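Local coordinates for protein PaxB (Photorhabdus luminescens, PDB 6EK4) that is probably one component of a two-component alpha-helical pore-forming toxin of the YaxAB kind, acting with its partner to perforate membranes, at residues H34-K37 and I42-E45; E45-I50 and H289-E294; L52-L57 and T296-Q301; A60-V65 and H348-S353; K128-M133 and A308-A313. All coordinates share one frame; numbering follows the deposited sequence.

From the N terminus, interaction 1 closes the short connection 36-41 between helix 19-35 and helix 42-73. Helix 42-73 then carries three contacts one after another: interaction 2 and interaction 3, both with helix 247-321, and interaction 4 with the C-terminal tail after helix 326-348. Interactions 2, 3 and 4 cross one another, since their segments alternate along the chain, and interaction 5 crosses interactions 2 and 3 as well. It joins helix 101-141 to helix 247-321 and lies wholly within the long loop that interaction 4 closes. Met133 of interaction 5 packs on Leu57 of interaction 3 and on Ala61 of interaction 4, which brings the three contacts together.

Interaction 1: H34-K37 and I42-E45; sequences HQQK and IIQE
Gln36 presents the two ends of its amide to two successive residues of the next helix: NE2 faces Ile43, while OE1 faces Gln44. NE2 comes within 4.2 Å of Ile43 CG2, and OE1 lies at the same distance, 4.2 Å, from Gln44 CA. These separations are van der Waals contacts, and none has the geometry of a polar bond. The amide therefore packs across the first turn of helix 42-73 without gripping it.

The orientation begins in the backbone. Gln36 is the first residue to leave the helical conformation after helix 19-35, and its CA-CB bond points at segment 42-45. With CG carried far from the backbone N (chi1 163°) and the chain then turned sharply (chi2 -98°), the amide ends beside the opposing helix. On the other side, Ile43 offers its CG2 methyl, and its CG1-CD1 arm leads away from the contact. Gln44 approaches differently. Its aliphatic part lies alongside the Gln36 amide, with CG 4.2 Å from Gln36 OE1, and its own amide is carried beyond this meeting point by the extended chain (chi2 176°).

Gln36 and Ile43 are buried, whereas Gln44 is partly exposed. A weak hydrogen bond from Gln36 NE2 to Ser38 OG ties the amide to the turn itself. The arrangement is that of a helical hairpin: helix 19-35 ends, the chain reverses through residues 36-41, and helix 42-73 begins. Helix 247-321 backs the corner, with Val288 touching both Gln36 and Ile43 and Asp287 touching Gln36.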
# COMPACT_ATOMS: atom_id res chain seq x y z
N HIS A 34 -7.02 -4.77 -5.02
CA HIS A 34 -8.33 -4.52 -5.63
C HIS A 34 -8.74 -3.04 -5.66
O HIS A 34 -9.53 -2.65 -6.52
CB HIS A 34 -9.41 -5.35 -4.91
CG HIS A 34 -9.33 -6.81 -5.20
ND1 HIS A 34 -8.52 -7.67 -4.49
CD2 HIS A 34 -9.94 -7.57 -6.15
CE1 HIS A 34 -8.65 -8.90 -4.98
NE2 HIS A 34 -9.50 -8.86 -5.98
N GLN A 35 -8.20 -2.24 -4.75
CA GLN A 35 -8.49 -0.80 -4.73
C GLN A 35 -7.46 0.02 -5.52
O GLN A 35 -7.78 1.10 -6.02
CB GLN A 35 -8.58 -0.28 -3.28
CG GLN A 35 -7.24 -0.12 -2.57
CD GLN A 35 -7.40 0.23 -1.10
OE1 GLN A 35 -8.41 -0.09 -0.47
NE2 GLN A 35 -6.39 0.88 -0.53
N GLN A 36 -6.24 -0.51 -5.64
CA GLN A 36 -5.18 0.12 -6.42
C GLN A 36 -5.61 0.37 -7.87
O GLN A 36 -6.12 -0.53 -8.54
CB GLN A 36 -3.91 -0.75 -6.38
CG GLN A 36 -2.85 -0.46 -7.44
CD GLN A 36 -2.91 -1.40 -8.64
OE1 GLN A 36 -3.41 -2.52 -8.55
NE2 GLN A 36 -2.38 -0.95 -9.77
N LYS A 37 -5.42 1.61 -8.33
CA LYS A 37 -5.78 2.01 -9.69
C LYS A 37 -4.68 2.88 -10.31
O LYS A 37 -4.88 4.07 -10.56
CB LYS A 37 -7.13 2.74 -9.69
CG LYS A 37 -8.32 1.84 -9.39
CD LYS A 37 -9.60 2.63 -9.17
CE LYS A 37 -10.74 1.71 -8.76
NZ LYS A 37 -12.03 2.44 -8.63
N ILE A 42 -0.86 -4.51 -16.65
CA ILE A 42 0.01 -5.66 -16.39
C ILE A 42 0.38 -5.71 -14.90
O ILE A 42 0.48 -6.79 -14.33
CB ILE A 42 1.29 -5.65 -17.27
CG1 ILE A 42 2.02 -7.00 -17.19
CG2 ILE A 42 2.23 -4.52 -16.89
CD1 ILE A 42 1.22 -8.18 -17.68
N ILE A 43 0.56 -4.54 -14.29
CA ILE A 43 0.78 -4.44 -12.85
C ILE A 43 -0.49 -4.86 -12.11
O ILE A 43 -0.42 -5.55 -11.09
CB ILE A 43 1.18 -3.00 -12.43
CG1 ILE A 43 2.54 -2.61 -13.03
CG2 ILE A 43 1.20 -2.85 -10.92
CD1 ILE A 43 3.73 -3.32 -12.42
N GLN A 44 -1.64 -4.44 -12.63
CA GLN A 44 -2.93 -4.80 -12.05
C GLN A 44 -3.13 -6.32 -12.05
O GLN A 44 -3.67 -6.87 -11.09
CB GLN A 44 -4.07 -4.13 -12.83
CG GLN A 44 -5.34 -3.94 -12.02
CD GLN A 44 -6.41 -3.19 -12.79
OE1 GLN A 44 -6.70 -2.03 -12.48
NE2 GLN A 44 -6.98 -3.83 -13.80
N GLU A 45 -2.69 -6.98 -13.11
CA GLU A 45 -2.79 -8.44 -13.21
C GLU A 45 -1.77 -9.12 -12.30
O GLU A 45 -2.10 -10.10 -11.62
CB GLU A 45 -2.58 -8.89 -14.66
CG GLU A 45 -2.93 -10.35 -14.89
CD GLU A 45 -2.55 -10.84 -16.28
OE1 GLU A 45 -2.58 -10.04 -17.24
OE2 GLU A 45 -2.22 -12.04 -16.41

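Interaction 2: E45-I50 and H289-E294; sequences EKTLRI and HQIDKE
Thr47 and Ile291 bring helix 42-73 and helix 247-321 nearest in this region, their CA atoms standing 7.7 Å apart while the two segments run in broadly the same direction. That spacing is bridged by a single large side chain, Ile291, whose two branches reach different residues on one face of the other helix. CD1 packs 3.7 Å from Thr47 CG2, and CG2 packs 4.2 Å from Ile50 CG2. Since Thr47 and Ile50 are three residues apart, Ile291 spans roughly one turn.

The side chains of Thr47 and Ile291 cross at about a right angle, and the CD1 methyl of Ile291 comes against the flank of Thr47, near CB (4.0 Å). In Thr47 the first torsion (chi1 48°) sets OG1 between the backbone N and the carbonyl carbon and leaves CG2 on the side of Ile291, beside the backbone N. The hydroxyl is occupied within its own helix, bonded to the carbonyl oxygens of Gln44 and Ile43, and the interface accordingly receives the apolar branch of the residue.

Away from this apolar patch, Glu45 and Arg49 form a salt bridge one turn apart along helix 42-73, with Arg49 NH2 2.8 Å from Glu45 OE2. The nitrogen approaches from above the carboxylate plane, 62° out of it, rather than within it.

All three touching residues are buried. Around them, Gln36 of the preceding turn covers Thr47, and Val143 from a loop packs on Ile50. Helix 19-35 lies against both partners, with His34 on Leu48 and with Ala25 and Ile29 on Glu294, making this a three-helix region of the bundle.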
# COMPACT_ATOMS: atom_id res chain seq x y z
N GLU A 45 -2.69 -6.98 -13.11
CA GLU A 45 -2.79 -8.44 -13.21
C GLU A 45 -1.77 -9.12 -12.30
O GLU A 45 -2.10 -10.10 -11.62
CB GLU A 45 -2.58 -8.89 -14.66
CG GLU A 45 -2.93 -10.35 -14.89
CD GLU A 45 -2.55 -10.84 -16.28
OE1 GLU A 45 -2.58 -10.04 -17.24
OE2 GLU A 45 -2.22 -12.04 -16.41
N LYS A 46 -0.54 -8.62 -12.29
CA LYS A 46 0.52 -9.19 -11.46
C LYS A 46 0.21 -9.08 -9.97
O LYS A 46 0.53 -9.99 -9.20
CB LYS A 46 1.87 -8.53 -11.76
CG LYS A 46 2.53 -8.99 -13.05
CD LYS A 46 3.97 -8.51 -13.13
CE LYS A 46 4.55 -8.67 -14.52
NZ LYS A 46 5.97 -8.25 -14.58
N THR A 47 -0.40 -7.97 -9.55
CA THR A 47 -0.80 -7.79 -8.16
C THR A 47 -1.88 -8.79 -7.75
O THR A 47 -1.90 -9.26 -6.61
CB THR A 47 -1.30 -6.36 -7.88
OG1 THR A 47 -2.25 -5.98 -8.88
CG2 THR A 47 -0.13 -5.38 -7.88
N LEU A 48 -2.77 -9.11 -8.68
CA LEU A 48 -3.80 -10.13 -8.45
C LEU A 48 -3.18 -11.53 -8.34
O LEU A 48 -3.70 -12.38 -7.61
CB LEU A 48 -4.87 -10.10 -9.54
CG LEU A 48 -5.77 -8.86 -9.57
CD1 LEU A 48 -6.59 -8.82 -10.85
CD2 LEU A 48 -6.67 -8.80 -8.35
N ARG A 49 -2.09 -11.77 -9.06
CA ARG A 49 -1.35 -13.03 -8.94
C ARG A 49 -0.72 -13.16 -7.55
O ARG A 49 -0.73 -14.24 -6.96
CB ARG A 49 -0.24 -13.14 -9.99
CG ARG A 49 -0.73 -13.30 -11.42
CD ARG A 49 0.45 -13.30 -12.38
NE ARG A 49 0.05 -13.12 -13.77
CZ ARG A 49 0.89 -12.86 -14.77
NH1 ARG A 49 2.20 -12.74 -14.55
NH2 ARG A 49 0.42 -12.72 -16.01
N ILE A 50 -0.18 -12.05 -7.04
CA ILE A 50 0.47 -12.04 -5.73
C ILE A 50 -0.56 -12.28 -4.62
O ILE A 50 -0.29 -13.05 -3.70
CB ILE A 50 1.23 -10.72 -5.48
CG1 ILE A 50 2.43 -10.61 -6.44
CG2 ILE A 50 1.73 -10.64 -4.04
CD1 ILE A 50 2.98 -9.21 -6.57
N HIS A 289 3.79 -0.43 -4.20
CA HIS A 289 4.94 -0.39 -3.29
C HIS A 289 4.60 -1.00 -1.93
O HIS A 289 5.43 -1.68 -1.32
CB HIS A 289 5.43 1.05 -3.08
CG HIS A 289 6.47 1.48 -4.08
ND1 HIS A 289 7.81 1.49 -3.79
CD2 HIS A 289 6.36 1.93 -5.35
CE1 HIS A 289 8.49 1.92 -4.84
NE2 HIS A 289 7.63 2.19 -5.80
N GLN A 290 3.38 -0.75 -1.46
CA GLN A 290 2.89 -1.32 -0.21
C GLN A 290 2.69 -2.83 -0.33
O GLN A 290 2.97 -3.57 0.61
CB GLN A 290 1.58 -0.64 0.22
CG GLN A 290 1.06 -1.05 1.59
CD GLN A 290 2.05 -0.78 2.71
OE1 GLN A 290 2.21 -1.60 3.62
NE2 GLN A 290 2.73 0.36 2.65
N ILE A 291 2.21 -3.29 -1.49
CA ILE A 291 2.04 -4.72 -1.75
C ILE A 291 3.37 -5.47 -1.65
O ILE A 291 3.42 -6.59 -1.14
CB ILE A 291 1.36 -4.98 -3.11
CG1 ILE A 291 -0.15 -4.71 -3.00
CG2 ILE A 291 1.57 -6.42 -3.59
CD1 ILE A 291 -0.87 -4.62 -4.33
N ASP A 292 4.45 -4.85 -2.13
CA ASP A 292 5.78 -5.44 -2.03
C ASP A 292 6.26 -5.50 -0.58
O ASP A 292 6.91 -6.46 -0.18
CB ASP A 292 6.80 -4.65 -2.87
CG ASP A 292 8.12 -5.39 -3.02
OD1 ASP A 292 8.14 -6.45 -3.68
OD2 ASP A 292 9.13 -4.92 -2.47
N LYS A 293 5.92 -4.47 0.20
CA LYS A 293 6.30 -4.42 1.62
C LYS A 293 5.47 -5.39 2.47
O LYS A 293 5.98 -5.96 3.43
CB LYS A 293 6.18 -3.00 2.17
CG LYS A 293 7.23 -2.05 1.61
CD LYS A 293 7.02 -0.62 2.09
CE LYS A 293 8.02 0.33 1.44
NZ LYS A 293 7.77 1.75 1.81
N GLU A 294 4.20 -5.58 2.10
CA GLU A 294 3.36 -6.58 2.75
C GLU A 294 3.80 -7.99 2.37
O GLU A 294 3.75 -8.91 3.19
CB GLU A 294 1.88 -6.38 2.38
CG GLU A 294 1.27 -5.07 2.86
CD GLU A 294 1.04 -5.01 4.36
OE1 GLU A 294 1.26 -6.03 5.06
OE2 GLU A 294 0.62 -3.94 4.85

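Interaction 3: L52-L57 and T296-Q301; sequences LYSRDL and TTLLLQ. With NA (sodium ion), chain E.
Leu57 and Leu298 form the tightly packed part of this contact, where their side chains pack against each other, crossing at a slant. Leu298 CD1 sits 4.1 Å from Leu57 CD1 and nearly as close to Leu57 CD2, so one methyl faces both prongs of the opposing leucine. The other branch of Leu298 turns to Ser54, with CD2 3.8 Å from Ser54 OG. This fork depends on an uncommon first torsion, chi1 77°, which lodges CG between the backbone N and the carbonyl carbon. Leu299 adds a lighter touch, its CD2 standing 4.4 Å from Leu57 CD1. Ser54 OG is already hydrogen-bonded to Ile50 O, one turn back, and so meets the leucine as a packed group.

The two segments are near-parallel neighbours in a helical bundle. Their axes are inclined at 26° and separated by 11.7 Å at closest approach, a wide spacing bridged by side chains. Helix 19-35 lines one flank through Ile29, which touches both Ser54 and Leu298, and helix 101-141 reaches Leu299 through Ile137 and Val140.

The far side of helix 42-73 contrasts with this core. Leu52 and Arg55 lie on the surface and do not touch segment 296-301. There Asp56 OD1 binds an ion modelled as sodium at 2.7 Å. Thr296 and Leu300 likewise lie on the surface and make no contact with segment 52-57.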
# COMPACT_ATOMS: atom_id res chain seq x y z
N LEU A 52 -3.44 -13.83 -4.94
CA LEU A 52 -3.97 -15.19 -5.11
C LEU A 52 -3.02 -16.24 -4.53
O LEU A 52 -3.45 -17.13 -3.81
CB LEU A 52 -4.23 -15.47 -6.60
CG LEU A 52 -5.26 -16.57 -6.91
CD1 LEU A 52 -6.67 -16.05 -6.71
CD2 LEU A 52 -5.08 -17.08 -8.33
N TYR A 53 -1.74 -16.11 -4.86
CA TYR A 53 -0.71 -17.00 -4.31
C TYR A 53 -0.45 -16.73 -2.82
O TYR A 53 -0.10 -17.64 -2.08
CB TYR A 53 0.61 -16.88 -5.09
CG TYR A 53 0.59 -17.48 -6.49
CD1 TYR A 53 0.12 -18.78 -6.70
CD2 TYR A 53 1.08 -16.78 -7.58
CE1 TYR A 53 0.12 -19.34 -7.97
CE2 TYR A 53 1.09 -17.33 -8.85
CZ TYR A 53 0.61 -18.61 -9.04
OH TYR A 53 0.61 -19.16 -10.31
N SER A 54 -0.62 -15.48 -2.40
CA SER A 54 -0.51 -15.12 -0.97
C SER A 54 -1.55 -15.85 -0.14
O SER A 54 -1.26 -16.35 0.94
CB SER A 54 -0.66 -13.61 -0.77
OG SER A 54 0.49 -12.91 -1.19
N ARG A 55 -2.78 -15.91 -0.66
CA ARG A 55 -3.87 -16.61 0.00
C ARG A 55 -3.63 -18.12 0.01
O ARG A 55 -3.97 -18.79 0.99
CB ARG A 55 -5.20 -16.28 -0.68
CG ARG A 55 -6.42 -16.66 0.13
CD ARG A 55 -7.66 -15.93 -0.37
NE ARG A 55 -7.95 -16.23 -1.77
CZ ARG A 55 -8.95 -15.69 -2.47
NH1 ARG A 55 -9.13 -16.04 -3.74
NH2 ARG A 55 -9.78 -14.82 -1.91
N ASP A 56 -3.06 -18.64 -1.07
CA ASP A 56 -2.67 -20.06 -1.13
C ASP A 56 -1.60 -20.40 -0.10
O ASP A 56 -1.62 -21.47 0.50
CB ASP A 56 -2.16 -20.43 -2.53
CG ASP A 56 -3.28 -20.58 -3.55
OD1 ASP A 56 -4.43 -20.87 -3.16
OD2 ASP A 56 -3.00 -20.42 -4.76
N LEU A 57 -0.64 -19.49 0.08
CA LEU A 57 0.42 -19.66 1.09
C LEU A 57 -0.18 -19.66 2.49
O LEU A 57 0.18 -20.48 3.33
CB LEU A 57 1.47 -18.55 0.96
CG LEU A 57 2.76 -18.70 1.77
CD1 LEU A 57 3.92 -18.03 1.06
CD2 LEU A 57 2.62 -18.15 3.18
N THR A 296 6.92 -8.82 1.60
CA THR A 296 8.17 -9.03 2.34
C THR A 296 7.88 -9.44 3.78
O THR A 296 8.57 -10.30 4.33
CB THR A 296 9.04 -7.75 2.33
OG1 THR A 296 9.34 -7.39 0.98
CG2 THR A 296 10.34 -7.97 3.09
N THR A 297 6.85 -8.85 4.38
CA THR A 297 6.48 -9.15 5.76
C THR A 297 5.98 -10.58 5.94
O THR A 297 6.38 -11.26 6.88
CB THR A 297 5.40 -8.17 6.28
OG1 THR A 297 5.93 -6.84 6.30
CG2 THR A 297 4.94 -8.54 7.69
N LEU A 298 5.11 -11.03 5.03
CA LEU A 298 4.54 -12.38 5.12
C LEU A 298 5.58 -13.46 4.80
O LEU A 298 5.55 -14.54 5.39
CB LEU A 298 3.30 -12.52 4.23
CG LEU A 298 3.48 -12.70 2.72
CD1 LEU A 298 3.57 -14.17 2.32
CD2 LEU A 298 2.32 -12.04 1.97
N LEU A 299 6.48 -13.17 3.86
CA LEU A 299 7.54 -14.11 3.47
C LEU A 299 8.55 -14.38 4.59
O LEU A 299 9.10 -15.48 4.68
CB LEU A 299 8.26 -13.63 2.21
CG LEU A 299 7.51 -13.86 0.89
CD1 LEU A 299 8.21 -13.15 -0.26
CD2 LEU A 299 7.37 -15.35 0.59
N LEU A 300 8.81 -13.37 5.43
CA LEU A 300 9.63 -13.54 6.63
C LEU A 300 9.02 -14.58 7.57
O LEU A 300 9.72 -15.44 8.09
CB LEU A 300 9.82 -12.21 7.37
CG LEU A 300 11.08 -11.38 7.08
CD1 LEU A 300 11.49 -11.43 5.61
CD2 LEU A 300 10.86 -9.94 7.53
N GLN A 301 7.70 -14.48 7.77
CA GLN A 301 6.97 -15.44 8.60
C GLN A 301 6.84 -16.78 7.89
O GLN A 301 6.89 -17.83 8.53
CB GLN A 301 5.58 -14.90 8.94
CG GLN A 301 5.57 -13.57 9.69
CD GLN A 301 6.24 -13.65 11.05
OE1 GLN A 301 6.26 -14.71 11.69
NE2 GLN A 301 6.77 -12.53 11.51
NA NA E . -6.53 -22.47 -3.49

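Interaction 4: A60-V65 and H348-S353; sequences AARASV and HSMLLS
Arg62 reaches the C-terminal tail because its first torsion (chi1 -72°) sets CG beside the backbone N and the chain then runs extended from CG to NE, before a turn about the CD-NE bond (chi4 -78°) swings the guanidinium round. Met350 runs extended to SD, with CG anti to the backbone N (chi1 -167°), which brings the sulfur to the arginine. The two side chains approach obliquely, and Arg62 NH2 stops 3.9 Å from Met350 SD. The sulfur lies neither squarely over the face nor squarely at the edge of the guanidinium.

Leu352 completes the tail side. Its CD1 is 4.3 Å from Arg62 NH2 and stands at the edge of the guanidinium, near its plane. The backbones themselves remain far apart, the nearest CA pair, Arg62 and His348, being separated by 10.5 Å; only long side chains span the distance. The contact is small and lies at the surface, joining helix 42-73 to the irregular stretch that follows helix 326-348.

Within the helix, Ser64 OG donates to Ala61 O over 2.7 Å, from above the carbonyl plane. Helix 19-35 lies beside both partners: Ser23 touches Arg62 and Met350, and Gln24 OE1 accepts a hydrogen bond from Ser353 N.

The charge of Arg62 is engaged elsewhere, in a salt bridge between NE and Asp58 OD2 one turn earlier. That bond probably orients the guanidinium, whereas its NH2 end meets a thioether and a methyl group. Across these two segments the chemistry is thus van der Waals packing of an arginine against apolar side chains rather than polar pairing.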
# COMPACT_ATOMS: atom_id res chain seq x y z
N ALA A 60 -1.89 -22.92 3.15
CA ALA A 60 -0.90 -23.95 3.44
C ALA A 60 -0.39 -23.84 4.87
O ALA A 60 -0.20 -24.85 5.55
CB ALA A 60 0.26 -23.85 2.46
N ALA A 61 -0.16 -22.61 5.32
CA ALA A 61 0.30 -22.35 6.69
C ALA A 61 -0.74 -22.78 7.72
O ALA A 61 -0.39 -23.40 8.73
CB ALA A 61 0.64 -20.88 6.86
N ARG A 62 -2.01 -22.46 7.47
CA ARG A 62 -3.10 -22.82 8.38
C ARG A 62 -3.33 -24.33 8.46
O ARG A 62 -3.65 -24.85 9.53
CB ARG A 62 -4.41 -22.14 7.95
CG ARG A 62 -4.45 -20.65 8.20
CD ARG A 62 -5.66 -20.01 7.53
NE ARG A 62 -5.67 -18.56 7.67
CZ ARG A 62 -6.04 -17.90 8.76
NH1 ARG A 62 -6.44 -18.54 9.86
NH2 ARG A 62 -6.01 -16.56 8.76
N ALA A 63 -3.16 -25.03 7.34
CA ALA A 63 -3.41 -26.47 7.27
C ALA A 63 -2.25 -27.29 7.83
O ALA A 63 -2.45 -28.40 8.32
CB ALA A 63 -3.68 -26.88 5.83
N SER A 64 -1.04 -26.74 7.75
CA SER A 64 0.16 -27.44 8.21
C SER A 64 0.13 -27.74 9.71
O SER A 64 0.59 -28.80 10.14
CB SER A 64 1.41 -26.63 7.89
OG SER A 64 1.41 -25.39 8.58
N VAL A 65 -0.41 -26.81 10.50
CA VAL A 65 -0.42 -26.94 11.96
C VAL A 65 -1.23 -28.15 12.45
O VAL A 65 -0.68 -29.01 13.14
CB VAL A 65 -0.88 -25.63 12.65
CG1 VAL A 65 -1.00 -25.82 14.16
CG2 VAL A 65 0.08 -24.50 12.33
N HIS A 348 -6.35 -19.64 16.63
CA HIS A 348 -7.60 -19.71 17.37
C HIS A 348 -8.09 -18.34 17.84
O HIS A 348 -9.28 -18.03 17.75
CB HIS A 348 -7.45 -20.65 18.58
CG HIS A 348 -8.65 -20.68 19.48
ND1 HIS A 348 -9.81 -21.36 19.16
CD2 HIS A 348 -8.86 -20.11 20.69
CE1 HIS A 348 -10.68 -21.20 20.14
NE2 HIS A 348 -10.13 -20.45 21.08
N SER A 349 -7.17 -17.52 18.34
CA SER A 349 -7.50 -16.21 18.90
C SER A 349 -7.14 -15.04 17.97
O SER A 349 -6.90 -13.93 18.43
CB SER A 349 -6.80 -16.03 20.25
OG SER A 349 -5.39 -16.03 20.09
N MET A 350 -7.12 -15.30 16.66
CA MET A 350 -6.71 -14.29 15.69
C MET A 350 -7.86 -13.34 15.38
O MET A 350 -8.96 -13.77 15.05
CB MET A 350 -6.23 -14.96 14.40
CG MET A 350 -5.50 -14.01 13.46
SD MET A 350 -4.73 -14.83 12.06
CE MET A 350 -3.37 -15.67 12.85
N LEU A 351 -7.58 -12.04 15.49
CA LEU A 351 -8.52 -10.98 15.12
C LEU A 351 -7.90 -10.09 14.04
O LEU A 351 -7.07 -9.23 14.35
CB LEU A 351 -8.88 -10.12 16.35
CG LEU A 351 -10.02 -10.61 17.26
CD1 LEU A 351 -9.76 -12.00 17.81
CD2 LEU A 351 -10.22 -9.61 18.40
N LEU A 352 -8.29 -10.31 12.79
CA LEU A 352 -7.77 -9.53 11.66
C LEU A 352 -8.56 -8.24 11.46
O LEU A 352 -9.60 -8.04 12.08
CB LEU A 352 -7.80 -10.37 10.38
CG LEU A 352 -6.98 -11.67 10.38
CD1 LEU A 352 -7.16 -12.40 9.06
CD2 LEU A 352 -5.51 -11.39 10.65
N SER A 353 -8.05 -7.38 10.58
CA SER A 353 -8.71 -6.12 10.26
C SER A 353 -8.20 -5.55 8.93
O SER A 353 -8.84 -5.70 7.89
CB SER A 353 -8.51 -5.10 11.38
OG SER A 353 -7.13 -4.92 11.66
OXT SER A 353 -7.13 -4.94 8.87

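Interaction 5: K128-M133 and A308-A313; sequences KEANLM and AWNIFA
Ala130 and Trp309 mark the closest CA approach of the two segments, their CA atoms 5.7 Å apart and the segment axes 8.7 Å. Apolar packing carries this meeting: Ala130 CB lies 4.1 Å from Trp309 CB, the small alanine allowing the two backbones to come near.

A second group of contacts involves the indole. Glu129 CB touches its pyrrole side, 3.8 Å from Trp309 CD1, in an oblique approach that is neither facial nor edge-on. The acidic end of Glu129 bends away from the tryptophan (chi2 -62°) toward Ser64 and Gln67 of helix 42-73. Within its own segment the indole is hemmed in: Ala308 CB lies over one face, toward the rim, and Trp309 CE3 stands 4.1 Å above the Phe312 ring, toward its rim.

The third kind is a polar side chain laid over an apolar one. The flat amide of Asn310 comes up against Ala130 CB, with OD1, CG and ND2 all near the methyl; this is packing, with no polar pairing between the segments. Asn310 is partly exposed, whereas Glu129, Ala130 and Trp309 are buried.

The helices run nearly opposite, at 156° between their N-to-C directions. With Leu68 of helix 42-73 and Phe339, Leu340 and Leu343 of helix 326-348 also on Trp309, the arrangement is a close antiparallel helix pair in the core of an elongated alpha-helical bundle.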
# COMPACT_ATOMS: atom_id res chain seq x y z
N LYS A 128 7.32 -32.85 3.58
CA LYS A 128 6.22 -32.57 2.67
C LYS A 128 5.65 -31.16 2.89
O LYS A 128 5.31 -30.47 1.92
CB LYS A 128 5.12 -33.63 2.83
CG LYS A 128 3.86 -33.41 2.01
CD LYS A 128 2.74 -32.78 2.83
CE LYS A 128 1.60 -32.31 1.95
NZ LYS A 128 0.97 -33.42 1.17
N GLU A 129 5.56 -30.74 4.15
CA GLU A 129 5.09 -29.40 4.49
C GLU A 129 6.13 -28.32 4.20
O GLU A 129 5.79 -27.20 3.83
CB GLU A 129 4.68 -29.32 5.96
CG GLU A 129 3.48 -30.19 6.33
CD GLU A 129 2.21 -29.80 5.59
OE1 GLU A 129 1.98 -28.58 5.40
OE2 GLU A 129 1.44 -30.70 5.21
N ALA A 130 7.41 -28.67 4.36
CA ALA A 130 8.50 -27.75 4.06
C ALA A 130 8.59 -27.48 2.56
O ALA A 130 8.71 -26.33 2.14
CB ALA A 130 9.82 -28.30 4.58
N ASN A 131 8.54 -28.55 1.77
CA ASN A 131 8.58 -28.44 0.31
C ASN A 131 7.35 -27.72 -0.25
O ASN A 131 7.46 -26.99 -1.24
CB ASN A 131 8.69 -29.83 -0.33
CG ASN A 131 10.01 -30.51 -0.02
OD1 ASN A 131 10.83 -30.00 0.75
ND2 ASN A 131 10.22 -31.68 -0.61
N LEU A 132 6.20 -27.92 0.39
CA LEU A 132 4.97 -27.24 0.02
C LEU A 132 5.07 -25.74 0.29
O LEU A 132 4.77 -24.92 -0.58
CB LEU A 132 3.77 -27.84 0.77
CG LEU A 132 2.40 -27.18 0.58
CD1 LEU A 132 2.07 -26.99 -0.89
CD2 LEU A 132 1.32 -28.01 1.26
N MET A 133 5.50 -25.39 1.50
CA MET A 133 5.66 -23.98 1.89
C MET A 133 6.72 -23.29 1.03
O MET A 133 6.62 -22.09 0.75
CB MET A 133 6.01 -23.86 3.38
CG MET A 133 6.11 -22.43 3.91
SD MET A 133 4.64 -21.41 3.62
CE MET A 133 3.44 -22.22 4.67
N ALA A 308 11.28 -24.10 10.32
CA ALA A 308 10.84 -24.87 11.48
C ALA A 308 10.66 -26.35 11.14
O ALA A 308 11.12 -27.22 11.88
CB ALA A 308 9.55 -24.30 12.04
N TRP A 309 10.00 -26.64 10.02
CA TRP A 309 9.71 -28.03 9.64
C TRP A 309 10.98 -28.78 9.23
O TRP A 309 11.12 -29.97 9.53
CB TRP A 309 8.67 -28.11 8.52
CG TRP A 309 7.43 -27.26 8.71
CD1 TRP A 309 6.70 -26.65 7.73
CD2 TRP A 309 6.78 -26.93 9.95
NE1 TRP A 309 5.65 -25.96 8.28
CE2 TRP A 309 5.67 -26.12 9.64
CE3 TRP A 309 7.02 -27.24 11.30
CZ2 TRP A 309 4.81 -25.61 10.61
CZ3 TRP A 309 6.17 -26.74 12.27
CH2 TRP A 309 5.07 -25.93 11.92
N ASN A 310 11.90 -28.10 8.56
CA ASN A 310 13.20 -28.70 8.21
C ASN A 310 14.08 -28.91 9.44
O ASN A 310 14.86 -29.87 9.49
CB ASN A 310 13.93 -27.85 7.16
CG ASN A 310 13.42 -28.09 5.75
OD1 ASN A 310 13.00 -29.19 5.40
ND2 ASN A 310 13.47 -27.06 4.92
N ILE A 311 13.97 -28.02 10.42
CA ILE A 311 14.62 -28.20 11.72
C ILE A 311 14.01 -29.39 12.45
O ILE A 311 14.72 -30.26 12.95
CB ILE A 311 14.52 -26.93 12.59
CG1 ILE A 311 15.52 -25.87 12.09
CG2 ILE A 311 14.80 -27.24 14.06
CD1 ILE A 311 15.30 -24.49 12.67
N PHE A 312 12.68 -29.43 12.50
CA PHE A 312 11.93 -30.53 13.12
C PHE A 312 12.31 -31.88 12.52
O PHE A 312 12.45 -32.87 13.24
CB PHE A 312 10.42 -30.31 12.95
CG PHE A 312 9.80 -29.40 13.98
CD1 PHE A 312 10.52 -28.37 14.58
CD2 PHE A 312 8.46 -29.56 14.32
CE1 PHE A 312 9.92 -27.55 15.51
CE2 PHE A 312 7.86 -28.74 15.26
CZ PHE A 312 8.59 -27.73 15.85
N ALA A 313 12.46 -31.92 11.19
CA ALA A 313 12.78 -33.16 10.48
C ALA A 313 14.19 -33.66 10.82
O ALA A 313 14.36 -34.82 11.19
CB ALA A 313 12.66 -32.95 8.98